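Local coordinates for polyketide biosynthesis cytochrome P450 PksS (Bacillus subtilis, PDB 4YZR), which acts on dihydrobacillaene as a heme-dependent cytochrome P450 monooxygenase in the biosynthesis of the antibiotic polyketide bacillaene, at residues N60-D65 with E298-K303; T48-C53 with R341-G346; K11-H14 with V20-R23; N173-T178 with L237-G242. All coordinates share one frame; numbering follows the deposited sequence.

Contact 1: N60-D65 with E298-K303; sequences NRITRD and EDFTYK. With HEM (protoporphyrin IX containing Fe), chain C.
R61 and E298 mark the closest backbone approach, their CA atoms 6.6 Å apart. From there the segments diverge: 60-65 follows strand 62-63 toward the heme, while 298-303 turns into strand 300-302, the first arm of a hairpin completed by strand 305-307. Strand 62-63 pairs antiparallel with 295-296, R61 and T63 hydrogen-bonding by backbone to I297 and W295; between 60-65 and 298-303 side chains make the contact.

The guanidinium of R61 lies flat over one face of F300. Its CZ is 3.7 Å from the ring centroid of F300, with the planes at 17°, a stacked cation-pi pair. A bend at chi3 (-60°) turns it onto the ring. In this beta-rich part of the P450 fold, I62 reaches the edge of the same ring, CD1 to CZ of F300 4.2 Å, and F56 of helix 50-58 touches F300. D59 holds R61 NH1 in a salt bridge, and a water links that NH1 (3.2 Å) to T301 O (2.9 Å). E298 crosses R61 nearly at a right angle, its OE1 3.5 Å from R61 CD. R64 grips a heme propionate, NH2 to O1A 2.8 Å and NH1 to O2A 3.1 Å.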
# COMPACT_ATOMS: atom_id res chain seq x y z
N ASN A 60 -5.41 17.18 15.28
CA ASN A 60 -6.65 17.58 14.64
C ASN A 60 -6.57 18.92 13.84
O ASN A 60 -7.55 19.21 13.22
CB ASN A 60 -7.83 17.59 15.65
CG ASN A 60 -7.73 18.74 16.61
OD1 ASN A 60 -6.90 19.65 16.57
ND2 ASN A 60 -8.68 18.71 17.56
N ARG A 61 -5.40 19.55 13.81
CA ARG A 61 -5.14 20.73 12.96
C ARG A 61 -4.78 20.23 11.52
O ARG A 61 -4.59 21.09 10.64
CB ARG A 61 -4.08 21.60 13.53
CG ARG A 61 -4.60 22.21 14.86
CD ARG A 61 -3.50 22.93 15.54
NE ARG A 61 -2.36 22.05 15.86
CZ ARG A 61 -1.27 22.32 16.58
NH1 ARG A 61 -0.35 21.36 16.73
NH2 ARG A 61 -1.09 23.47 17.18
N ILE A 62 -4.73 18.95 11.27
CA ILE A 62 -4.39 18.39 9.95
C ILE A 62 -5.63 17.80 9.37
O ILE A 62 -6.29 16.97 10.12
CB ILE A 62 -3.27 17.37 10.06
CG1 ILE A 62 -2.07 17.94 10.73
CG2 ILE A 62 -2.93 16.79 8.68
CD1 ILE A 62 -1.55 19.21 10.10
N THR A 63 -6.05 18.10 8.19
CA THR A 63 -7.19 17.58 7.51
C THR A 63 -6.78 16.66 6.35
O THR A 63 -5.78 16.91 5.67
CB THR A 63 -8.20 18.69 7.00
OG1 THR A 63 -9.35 18.13 6.44
CG2 THR A 63 -7.56 19.53 5.89
N ARG A 64 -7.66 15.77 5.99
CA ARG A 64 -7.50 14.93 4.85
C ARG A 64 -8.37 15.38 3.72
O ARG A 64 -8.31 14.86 2.69
CB ARG A 64 -7.89 13.49 5.20
CG ARG A 64 -7.07 12.88 6.31
CD ARG A 64 -5.58 13.08 6.12
NE ARG A 64 -5.09 12.42 4.93
CZ ARG A 64 -4.80 11.13 4.85
NH1 ARG A 64 -4.80 10.38 5.92
NH2 ARG A 64 -4.43 10.63 3.70
N ASP A 65 -9.20 16.39 3.99
CA ASP A 65 -10.11 16.90 3.01
C ASP A 65 -9.67 18.33 2.60
O ASP A 65 -9.75 19.26 3.38
CB ASP A 65 -11.47 16.97 3.62
CG ASP A 65 -12.52 17.50 2.62
OD1 ASP A 65 -12.26 17.75 1.41
OD2 ASP A 65 -13.64 17.69 3.13
N GLU A 298 -4.89 25.53 9.86
CA GLU A 298 -4.61 26.83 10.50
C GLU A 298 -3.16 26.94 10.69
O GLU A 298 -2.41 25.93 10.68
CB GLU A 298 -5.39 26.84 11.85
CG GLU A 298 -4.87 25.85 12.93
CD GLU A 298 -5.87 25.67 14.12
OE1 GLU A 298 -5.42 25.82 15.28
OE2 GLU A 298 -7.07 25.31 13.89
N ASP A 299 -2.68 28.16 10.87
CA ASP A 299 -1.36 28.39 11.21
C ASP A 299 -1.02 27.90 12.63
O ASP A 299 -1.77 28.13 13.57
CB ASP A 299 -1.11 29.94 11.26
CG ASP A 299 -1.26 30.63 9.91
OD1 ASP A 299 -1.60 30.07 8.82
OD2 ASP A 299 -0.97 31.88 9.93
N PHE A 300 0.12 27.28 12.85
CA PHE A 300 0.57 26.90 14.16
C PHE A 300 2.06 26.68 14.18
O PHE A 300 2.71 26.43 13.11
CB PHE A 300 -0.18 25.67 14.70
CG PHE A 300 0.06 24.35 13.91
CD1 PHE A 300 -0.77 24.01 12.86
CD2 PHE A 300 0.99 23.44 14.35
CE1 PHE A 300 -0.60 22.80 12.17
CE2 PHE A 300 1.15 22.23 13.68
CZ PHE A 300 0.31 21.92 12.64
N THR A 301 2.65 26.70 15.35
CA THR A 301 4.03 26.43 15.48
C THR A 301 4.28 25.03 16.08
O THR A 301 3.57 24.57 16.97
CB THR A 301 4.71 27.44 16.48
OG1 THR A 301 4.48 28.73 15.96
CG2 THR A 301 6.18 27.27 16.63
N TYR A 302 5.23 24.34 15.47
CA TYR A 302 5.64 23.02 15.94
C TYR A 302 7.10 22.96 15.99
O TYR A 302 7.78 23.07 14.98
CB TYR A 302 5.10 21.93 14.94
CG TYR A 302 5.38 20.50 15.44
CD1 TYR A 302 6.57 19.85 15.15
CD2 TYR A 302 4.47 19.85 16.25
CE1 TYR A 302 6.86 18.60 15.63
CE2 TYR A 302 4.80 18.60 16.83
CZ TYR A 302 5.94 17.95 16.43
OH TYR A 302 6.27 16.75 17.00
N LYS A 303 7.68 22.82 17.20
CA LYS A 303 9.15 22.77 17.40
C LYS A 303 9.87 23.98 16.79
O LYS A 303 10.87 23.84 16.09
CB LYS A 303 9.76 21.40 16.97
CG LYS A 303 9.37 20.23 17.88
CD LYS A 303 10.11 18.96 17.64
CE LYS A 303 9.67 17.89 18.61
NZ LYS A 303 10.31 16.58 18.34
CHA HEM C . -5.04 3.04 4.33
CHB HEM C . -0.72 0.95 3.75
CHC HEM C . -2.88 -2.89 1.67
CHD HEM C . -7.12 -0.70 2.13
C1A HEM C . -3.68 2.83 4.33
C2A HEM C . -2.63 3.68 4.91
C3A HEM C . -1.47 3.12 4.68
C4A HEM C . -1.72 1.83 4.04
CMA HEM C . -0.13 3.68 4.97
CAA HEM C . -2.88 5.07 5.51
CBA HEM C . -2.79 6.14 4.52
CGA HEM C . -2.98 7.63 5.02
O1A HEM C . -2.71 8.49 4.11
O2A HEM C . -3.27 7.73 6.15
C1B HEM C . -0.93 -0.28 3.12
C2B HEM C . 0.06 -1.26 2.83
C3B HEM C . -0.50 -2.35 2.25
C4B HEM C . -1.92 -2.03 2.17
CMB HEM C . 1.47 -1.04 3.16
CAB HEM C . 0.06 -3.59 1.75
CBB HEM C . 1.21 -4.02 2.16
C1C HEM C . -4.23 -2.69 1.63
C2C HEM C . -5.23 -3.55 1.11
C3C HEM C . -6.47 -2.92 1.24
C4C HEM C . -6.19 -1.64 1.81
CMC HEM C . -4.91 -4.95 0.68
CAC HEM C . -7.79 -3.41 0.86
CBC HEM C . -7.99 -4.26 -0.08
C1D HEM C . -6.96 0.52 2.75
C2D HEM C . -8.02 1.47 2.98
C3D HEM C . -7.42 2.52 3.63
C4D HEM C . -5.99 2.20 3.79
CMD HEM C . -9.49 1.30 2.68
CAD HEM C . -8.07 3.77 4.15
CBD HEM C . -8.54 3.63 5.56
CGD HEM C . -9.33 4.85 6.14
O1D HEM C . -9.19 5.92 5.53
O2D HEM C . -9.96 4.64 7.19
NA HEM C . -3.07 1.69 3.91
NB HEM C . -2.14 -0.81 2.74
NC HEM C . -4.84 -1.55 2.07
ND HEM C . -5.74 0.96 3.21
FE HEM C . -3.97 0.05 3.04
O HOH W 1 2.37 22.19 18.12

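Contact 2: T48-C53 with R341-G346; sequences TRYDDC and RHISFG. With HEM (protoporphyrin IX containing Fe), chain C.
The loop that leads into the heme-binding signature of cytochromes P450 is met here by the start of helix 50-58, through Y50 and C53. Y50 OH donates to R341 O across 2.7 Å. The acceptor sits at the edge of the tyrosine ring, in its plane, and the hydroxyl arrives in the carbonyl plane on a lone pair, at a C=O...O angle of 144°. With CG anti to the backbone N (chi1 -174°), the Y50 ring extends from the helix to this carbonyl, and F326 stacks on it.

I343 fills the ground between ring and helix: its CG2 lies 4.0 Å from Y50 CE2, and its CD1 is 4.1 Å from C53 CB. I343 also begins a type I turn, closed by G346 N to I343 O at 2.9 Å, which brings the chain past the heme rim to its proximal side. F345 opens the FxxGxxxCxG signature, whose C352 is probably the axial iron ligand, as in other cytochromes P450; the two are hydrogen-bonded by backbone. S344 O comes within 3.5 Å of heme CMA. Within the turn, S344 N donates back to H342 ND1 (3.1 Å), in the imidazole plane, while H342 NE2 is hydrogen-bonded to E279 OE1 of helix 274-285. At the helix start, R49 occupies the N-cap position and grips the D51 carboxylate side-on, NE to OD1 and NH1 to OD2.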
# COMPACT_ATOMS: atom_id res chain seq x y z
N THR A 48 10.18 13.47 9.23
CA THR A 48 10.92 12.24 9.15
C THR A 48 11.16 11.45 10.37
O THR A 48 11.55 10.29 10.30
CB THR A 48 12.21 12.43 8.38
OG1 THR A 48 12.80 13.67 8.84
CG2 THR A 48 11.92 12.57 6.91
N ARG A 49 11.03 12.09 11.57
CA ARG A 49 11.15 11.32 12.80
C ARG A 49 9.87 10.61 13.24
O ARG A 49 8.80 11.11 12.98
CB ARG A 49 11.51 12.25 13.96
CG ARG A 49 12.96 12.77 13.91
CD ARG A 49 13.10 13.96 14.92
NE ARG A 49 12.77 13.54 16.30
CZ ARG A 49 13.65 13.17 17.21
NH1 ARG A 49 13.22 12.77 18.41
NH2 ARG A 49 14.96 13.10 16.95
N TYR A 50 10.01 9.51 13.95
CA TYR A 50 8.85 8.75 14.39
C TYR A 50 7.99 9.58 15.34
O TYR A 50 6.77 9.62 15.25
CB TYR A 50 9.30 7.47 15.06
CG TYR A 50 8.23 6.51 15.44
CD1 TYR A 50 7.48 6.61 16.61
CD2 TYR A 50 7.99 5.37 14.65
CE1 TYR A 50 6.57 5.67 16.99
CE2 TYR A 50 7.06 4.40 15.04
CZ TYR A 50 6.36 4.56 16.22
OH TYR A 50 5.48 3.58 16.65
N ASP A 51 8.60 10.25 16.33
CA ASP A 51 7.79 10.99 17.26
C ASP A 51 7.07 12.10 16.61
O ASP A 51 5.85 12.32 16.90
CB ASP A 51 8.67 11.54 18.46
CG ASP A 51 9.78 12.45 18.09
OD1 ASP A 51 10.24 12.58 16.95
OD2 ASP A 51 10.35 13.18 18.99
N ASP A 52 7.70 12.79 15.69
CA ASP A 52 6.99 13.88 15.01
C ASP A 52 5.91 13.39 14.02
O ASP A 52 4.83 13.96 13.89
CB ASP A 52 7.93 14.80 14.24
CG ASP A 52 8.99 15.47 15.14
OD1 ASP A 52 8.59 15.86 16.28
OD2 ASP A 52 10.14 15.64 14.76
N CYS A 53 6.19 12.24 13.37
CA CYS A 53 5.16 11.65 12.52
C CYS A 53 3.95 11.32 13.34
O CYS A 53 2.80 11.54 12.94
CB CYS A 53 5.70 10.44 11.84
SG CYS A 53 6.77 10.77 10.40
N ARG A 341 6.63 -1.65 16.32
CA ARG A 341 5.64 -0.65 16.25
C ARG A 341 5.85 0.27 15.01
O ARG A 341 5.65 1.41 15.03
CB ARG A 341 5.51 0.16 17.56
CG ARG A 341 5.10 -0.71 18.75
CD ARG A 341 4.63 0.06 20.00
NE ARG A 341 5.72 -0.13 20.96
CZ ARG A 341 5.84 -1.14 21.82
NH1 ARG A 341 4.86 -2.02 22.01
NH2 ARG A 341 6.90 -1.19 22.57
N HIS A 342 6.05 -0.37 13.86
CA HIS A 342 6.17 0.35 12.61
C HIS A 342 4.86 1.05 12.27
O HIS A 342 3.75 0.65 12.73
CB HIS A 342 6.57 -0.65 11.48
CG HIS A 342 5.52 -1.62 11.11
ND1 HIS A 342 4.39 -1.31 10.40
CD2 HIS A 342 5.44 -2.94 11.39
CE1 HIS A 342 3.67 -2.38 10.21
NE2 HIS A 342 4.25 -3.40 10.82
N ILE A 343 4.94 2.02 11.42
CA ILE A 343 3.80 2.76 10.90
C ILE A 343 3.58 2.56 9.38
O ILE A 343 3.08 3.41 8.69
CB ILE A 343 3.86 4.25 11.23
CG1 ILE A 343 5.09 4.97 10.73
CG2 ILE A 343 3.72 4.45 12.75
CD1 ILE A 343 4.91 6.53 10.73
N SER A 344 3.96 1.36 8.94
CA SER A 344 3.76 1.04 7.51
C SER A 344 2.33 1.02 7.05
O SER A 344 2.06 1.16 5.86
CB SER A 344 4.39 -0.21 7.14
OG SER A 344 5.83 -0.12 7.45
N PHE A 345 1.41 0.80 7.98
CA PHE A 345 -0.08 0.82 7.75
C PHE A 345 -0.68 2.16 8.21
O PHE A 345 -1.88 2.29 8.34
CB PHE A 345 -0.74 -0.34 8.40
CG PHE A 345 -0.43 -1.67 7.81
CD1 PHE A 345 -0.68 -1.95 6.47
CD2 PHE A 345 0.00 -2.77 8.59
CE1 PHE A 345 -0.48 -3.16 5.89
CE2 PHE A 345 0.19 -4.01 8.05
CZ PHE A 345 -0.06 -4.22 6.72
N GLY A 346 0.19 3.15 8.52
CA GLY A 346 -0.27 4.41 9.06
C GLY A 346 -0.55 4.24 10.53
O GLY A 346 0.02 3.40 11.23
CHA HEM C . -5.04 3.04 4.33
CHB HEM C . -0.72 0.95 3.75
CHC HEM C . -2.88 -2.89 1.67
CHD HEM C . -7.12 -0.70 2.13
C1A HEM C . -3.68 2.83 4.33
C2A HEM C . -2.63 3.68 4.91
C3A HEM C . -1.47 3.12 4.68
C4A HEM C . -1.72 1.83 4.04
CMA HEM C . -0.13 3.68 4.97
CAA HEM C . -2.88 5.07 5.51
CBA HEM C . -2.79 6.14 4.52
CGA HEM C . -2.98 7.63 5.02
O1A HEM C . -2.71 8.49 4.11
O2A HEM C . -3.27 7.73 6.15
C1B HEM C . -0.93 -0.28 3.12
C2B HEM C . 0.06 -1.26 2.83
C3B HEM C . -0.50 -2.35 2.25
C4B HEM C . -1.92 -2.03 2.17
CMB HEM C . 1.47 -1.04 3.16
CAB HEM C . 0.06 -3.59 1.75
CBB HEM C . 1.21 -4.02 2.16
C1C HEM C . -4.23 -2.69 1.63
C2C HEM C . -5.23 -3.55 1.11
C3C HEM C . -6.47 -2.92 1.24
C4C HEM C . -6.19 -1.64 1.81
CMC HEM C . -4.91 -4.95 0.68
CAC HEM C . -7.79 -3.41 0.86
CBC HEM C . -7.99 -4.26 -0.08
C1D HEM C . -6.96 0.52 2.75
C2D HEM C . -8.02 1.47 2.98
C3D HEM C . -7.42 2.52 3.63
C4D HEM C . -5.99 2.20 3.79
CMD HEM C . -9.49 1.30 2.68
CAD HEM C . -8.07 3.77 4.15
CBD HEM C . -8.54 3.63 5.56
CGD HEM C . -9.33 4.85 6.14
O1D HEM C . -9.19 5.92 5.53
O2D HEM C . -9.96 4.64 7.19
NA HEM C . -3.07 1.69 3.91
NB HEM C . -2.14 -0.81 2.74
NC HEM C . -4.84 -1.55 2.07
ND HEM C . -5.74 0.96 3.21
FE HEM C . -3.97 0.05 3.04

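Contact 3: K11-H14 with V20-R23; sequences KEFH and VLGR
V20 is the wedge of this contact, driven between E12 and F13 where two short helices come within 6.0 Å of each other, measured between F13 CA and V20 CA. Its two methyls do different work. CG2 presses on the backbone of helix 11-15, 3.7 Å from the carbonyl carbon of E12, whereas CG1 meets the rim of the F13 ring at CD1, 4.0 Å away. A chi1 of -166° turns the F13 ring toward helix 17-27, where it lies edge-on to the side chains. L21 takes the next position along the same edge, its CG 4.0 Å from F13 CE1.

The two helices follow each other directly at the N terminus, with a tight bend between them. Helix 17-27 corresponds to helix A of the P450 fold, and helix 11-15 to the short helix that precedes it. On the buried side further apolar groups close in: F6 meets the F13 ring edge-to-face and also touches V20, while M290 lies against both F13 and L21.

Toward solvent the fit is looser and polar. E12, an exposed residue, and R23 form a salt bridge, their carboxylate and guanidinium planes nearly perpendicular. R23 approaches end-on and spends both terminal nitrogens on a single oxygen: NH1 and NH2 each stand 3.3 Å from E12 OE1. The bonds are long and bent, with N-H...O angles of 143° at either nitrogen. NH1 uses the syn lone pair of OE1, while NH2 comes from the syn side but 35° out of the carboxylate plane.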
# COMPACT_ATOMS: atom_id res chain seq x y z
N LYS A 11 16.98 12.36 -8.52
CA LYS A 11 17.62 11.11 -8.74
C LYS A 11 17.89 10.37 -7.39
O LYS A 11 17.79 9.15 -7.38
CB LYS A 11 18.96 11.38 -9.50
CG LYS A 11 19.68 10.14 -9.92
CD LYS A 11 20.82 10.34 -10.93
CE LYS A 11 21.29 9.03 -11.44
NZ LYS A 11 22.22 9.15 -12.60
N GLU A 12 18.35 11.09 -6.42
CA GLU A 12 18.76 10.42 -5.13
C GLU A 12 17.54 9.71 -4.47
O GLU A 12 17.69 8.59 -4.04
CB GLU A 12 19.32 11.42 -4.18
CG GLU A 12 20.71 11.99 -4.38
CD GLU A 12 21.26 12.55 -3.05
OE1 GLU A 12 20.69 12.25 -1.93
OE2 GLU A 12 22.28 13.29 -3.08
N PHE A 13 16.41 10.37 -4.51
CA PHE A 13 15.17 9.76 -3.92
C PHE A 13 14.76 8.57 -4.67
O PHE A 13 14.30 7.55 -4.08
CB PHE A 13 14.08 10.77 -3.80
CG PHE A 13 12.92 10.33 -2.92
CD1 PHE A 13 13.00 10.42 -1.58
CD2 PHE A 13 11.82 9.78 -3.48
CE1 PHE A 13 11.92 10.03 -0.80
CE2 PHE A 13 10.73 9.39 -2.67
CZ PHE A 13 10.84 9.58 -1.37
N HIS A 14 14.90 8.54 -6.00
CA HIS A 14 14.62 7.37 -6.77
C HIS A 14 15.62 6.23 -6.55
O HIS A 14 15.27 5.04 -6.53
CB HIS A 14 14.55 7.69 -8.31
CG HIS A 14 14.26 6.50 -9.09
ND1 HIS A 14 13.01 5.93 -9.06
CD2 HIS A 14 15.02 5.65 -9.82
CE1 HIS A 14 13.01 4.81 -9.77
NE2 HIS A 14 14.19 4.64 -10.27
N VAL A 20 17.66 9.02 1.68
CA VAL A 20 17.31 10.43 1.66
C VAL A 20 16.52 10.80 2.92
O VAL A 20 16.76 11.78 3.64
CB VAL A 20 16.50 10.81 0.40
CG1 VAL A 20 15.98 12.20 0.45
CG2 VAL A 20 17.40 10.65 -0.85
N LEU A 21 15.41 10.06 3.15
CA LEU A 21 14.56 10.36 4.30
C LEU A 21 15.35 10.23 5.64
O LEU A 21 15.11 10.99 6.57
CB LEU A 21 13.33 9.48 4.32
CG LEU A 21 12.34 9.59 3.17
CD1 LEU A 21 11.25 8.55 3.34
CD2 LEU A 21 11.81 10.98 3.15
N GLY A 22 16.26 9.29 5.69
CA GLY A 22 17.10 9.08 6.87
C GLY A 22 18.02 10.26 7.14
O GLY A 22 18.26 10.64 8.31
N ARG A 23 18.57 10.81 6.06
CA ARG A 23 19.46 11.99 6.23
C ARG A 23 18.67 13.14 6.72
O ARG A 23 19.06 13.82 7.63
CB ARG A 23 20.16 12.31 4.91
CG ARG A 23 20.80 13.70 4.96
CD ARG A 23 21.67 13.99 3.75
NE ARG A 23 20.81 14.38 2.63
CZ ARG A 23 20.60 13.66 1.51
NH1 ARG A 23 21.15 12.46 1.32
NH2 ARG A 23 19.80 14.17 0.55

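Contact 4: N173-T178 with L237-G242; sequences NAMVDT and LLVVAG. With HEM (protoporphyrin IX containing Fe), chain C; HIS (histidine), chain B.
The flat groups, the heme and the imidazole of a bound histidine, lie on the far side of helix 228-259 from M175 and V176. Over the distal face of the porphyrin stands A241, its CB 3.1 Å from heme C4C; on that same face the bound histidine's NE2 coordinates heme FE at 2.1 Å. A241 CB is also 3.4 Å from this histidine NE2, so alanine and ligand sit side by side on the macrocycle. The proximal side holds the F345 ring and, as in other P450s, probably the axial C352. At the porphyrin rim, L237 CD2 touches the methyl CMD at 3.7 Å, and L238 O lies 3.5 Å from heme CBC of one vinyl, with CD2 near its CAC.

Helix 228-259 is the long distal helix of the P450 fold, and A241 and G242 open its AGxET segment, continued by E244, T245 and T246. Nitrogen coordination at the sixth position resembles that of azole-type P450 inhibitors. A241 O accepts from T246 OG1, consistent with the irregularity common in this helix near the heme.

V239 and V240 receive the end of helix 165-175 and the loop after it, the F helix and F-G region. The contact is purely apolar. M175 extends beyond CG (chi2 and chi3 both -169°), which brings its terminal methyl CE to V240 CG2 at 3.9 Å and to V239 CG1 at 4.2 Å; L190 and F193 of helix 183-206 also touch it. V176 slides past V240 in the opposite direction, its CG1 3.7 Å from V240 CG2.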
# COMPACT_ATOMS: atom_id res chain seq x y z
N ASN A 173 -4.52 -1.04 -14.07
CA ASN A 173 -3.20 -0.48 -14.34
C ASN A 173 -3.22 0.95 -14.86
O ASN A 173 -2.45 1.86 -14.43
CB ASN A 173 -2.43 -1.34 -15.30
CG ASN A 173 -1.90 -2.57 -14.73
OD1 ASN A 173 -1.92 -2.79 -13.52
ND2 ASN A 173 -1.49 -3.46 -15.60
N ALA A 174 -4.09 1.24 -15.81
CA ALA A 174 -4.15 2.57 -16.39
C ALA A 174 -4.69 3.58 -15.46
O ALA A 174 -4.30 4.78 -15.46
CB ALA A 174 -4.98 2.52 -17.68
N MET A 175 -5.63 3.20 -14.58
CA MET A 175 -6.33 4.21 -13.84
C MET A 175 -5.54 4.85 -12.68
O MET A 175 -6.00 5.86 -12.17
CB MET A 175 -7.71 3.65 -13.38
CG MET A 175 -7.59 2.77 -12.16
SD MET A 175 -9.17 1.94 -11.92
CE MET A 175 -8.84 1.27 -10.30
N VAL A 176 -4.43 4.24 -12.33
CA VAL A 176 -3.41 4.66 -11.25
C VAL A 176 -2.10 5.18 -11.83
O VAL A 176 -1.09 5.41 -11.07
CB VAL A 176 -3.02 3.51 -10.27
CG1 VAL A 176 -4.29 2.99 -9.64
CG2 VAL A 176 -2.28 2.35 -10.84
N ASP A 177 -2.05 5.33 -13.13
CA ASP A 177 -0.81 5.84 -13.75
C ASP A 177 -0.42 7.21 -13.18
O ASP A 177 -1.27 8.10 -13.10
CB ASP A 177 -1.05 5.96 -15.26
CG ASP A 177 0.23 6.28 -16.01
OD1 ASP A 177 0.58 7.48 -16.02
OD2 ASP A 177 0.85 5.34 -16.56
N THR A 178 0.86 7.36 -12.76
CA THR A 178 1.33 8.68 -12.20
C THR A 178 1.94 9.66 -13.22
O THR A 178 2.17 10.83 -12.87
CB THR A 178 2.28 8.53 -10.95
OG1 THR A 178 3.29 7.52 -11.16
CG2 THR A 178 1.44 8.12 -9.71
N LEU A 237 -11.10 2.72 -4.03
CA LEU A 237 -10.03 2.75 -3.03
C LEU A 237 -9.53 1.35 -2.70
O LEU A 237 -8.37 1.04 -2.61
CB LEU A 237 -10.56 3.44 -1.76
CG LEU A 237 -9.51 3.49 -0.62
CD1 LEU A 237 -8.19 4.12 -1.03
CD2 LEU A 237 -10.33 4.18 0.49
N LEU A 238 -10.49 0.40 -2.51
CA LEU A 238 -10.11 -0.95 -2.15
C LEU A 238 -9.30 -1.68 -3.24
O LEU A 238 -8.32 -2.39 -3.02
CB LEU A 238 -11.33 -1.78 -1.83
CG LEU A 238 -12.09 -1.37 -0.57
CD1 LEU A 238 -13.43 -2.06 -0.46
CD2 LEU A 238 -11.31 -1.61 0.71
N VAL A 239 -9.78 -1.50 -4.50
CA VAL A 239 -9.07 -2.09 -5.60
C VAL A 239 -7.68 -1.46 -5.73
O VAL A 239 -6.72 -2.27 -5.86
CB VAL A 239 -9.86 -1.94 -6.91
CG1 VAL A 239 -9.00 -2.27 -8.12
CG2 VAL A 239 -11.09 -2.78 -6.86
N VAL A 240 -7.53 -0.17 -5.67
CA VAL A 240 -6.20 0.45 -5.80
C VAL A 240 -5.22 -0.11 -4.71
O VAL A 240 -4.12 -0.63 -5.00
CB VAL A 240 -6.32 1.91 -5.78
CG1 VAL A 240 -4.98 2.61 -5.56
CG2 VAL A 240 -6.95 2.43 -7.07
N ALA A 241 -5.75 -0.26 -3.51
CA ALA A 241 -4.94 -0.80 -2.31
C ALA A 241 -4.54 -2.18 -2.43
O ALA A 241 -3.34 -2.56 -2.20
CB ALA A 241 -5.67 -0.52 -1.06
N GLY A 242 -5.43 -3.01 -2.89
CA GLY A 242 -5.19 -4.39 -3.06
C GLY A 242 -4.25 -4.82 -4.12
O GLY A 242 -3.83 -6.00 -4.22
CHA HEM C . -5.04 3.04 4.33
CHB HEM C . -0.72 0.95 3.75
CHC HEM C . -2.88 -2.89 1.67
CHD HEM C . -7.12 -0.70 2.13
C1A HEM C . -3.68 2.83 4.33
C2A HEM C . -2.63 3.68 4.91
C3A HEM C . -1.47 3.12 4.68
C4A HEM C . -1.72 1.83 4.04
CMA HEM C . -0.13 3.68 4.97
CAA HEM C . -2.88 5.07 5.51
CBA HEM C . -2.79 6.14 4.52
CGA HEM C . -2.98 7.63 5.02
O1A HEM C . -2.71 8.49 4.11
O2A HEM C . -3.27 7.73 6.15
C1B HEM C . -0.93 -0.28 3.12
C2B HEM C . 0.06 -1.26 2.83
C3B HEM C . -0.50 -2.35 2.25
C4B HEM C . -1.92 -2.03 2.17
CMB HEM C . 1.47 -1.04 3.16
CAB HEM C . 0.06 -3.59 1.75
CBB HEM C . 1.21 -4.02 2.16
C1C HEM C . -4.23 -2.69 1.63
C2C HEM C . -5.23 -3.55 1.11
C3C HEM C . -6.47 -2.92 1.24
C4C HEM C . -6.19 -1.64 1.81
CMC HEM C . -4.91 -4.95 0.68
CAC HEM C . -7.79 -3.41 0.86
CBC HEM C . -7.99 -4.26 -0.08
C1D HEM C . -6.96 0.52 2.75
C2D HEM C . -8.02 1.47 2.98
C3D HEM C . -7.42 2.52 3.63
C4D HEM C . -5.99 2.20 3.79
CMD HEM C . -9.49 1.30 2.68
CAD HEM C . -8.07 3.77 4.15
CBD HEM C . -8.54 3.63 5.56
CGD HEM C . -9.33 4.85 6.14
O1D HEM C . -9.19 5.92 5.53
O2D HEM C . -9.96 4.64 7.19
NA HEM C . -3.07 1.69 3.91
NB HEM C . -2.14 -0.81 2.74
NC HEM C . -4.84 -1.55 2.07
ND HEM C . -5.74 0.96 3.21
FE HEM C . -3.97 0.05 3.04
CG HIS B . -2.91 1.93 -0.62
ND1 HIS B . -4.07 2.66 -0.31
CD2 HIS B . -2.78 1.00 0.36
CE1 HIS B . -4.55 2.19 0.83
NE2 HIS B . -3.78 1.17 1.22

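From the N terminus, contact 3 closes first, a short loop joining helices 11-15 and 17-27, complete before any other opens. Contact 2 then starts at helix 50-58 and spans the greatest length of chain, ending in the loop before C352. Nested inside it is contact 1, which ties strand 62-63 to the 300-302 hairpin, and inside that contact 4, which sets helix 165-175 against helix 228-259. Contacts 1 and 2 meet at D52, whose OD1 takes K303 NZ in a salt bridge and is close to Y302 OH; contacts 2 and 3 touch where T48 packs on L21. Heme connects contacts 1, 2 and 4, through a propionate, a methyl and the distal face.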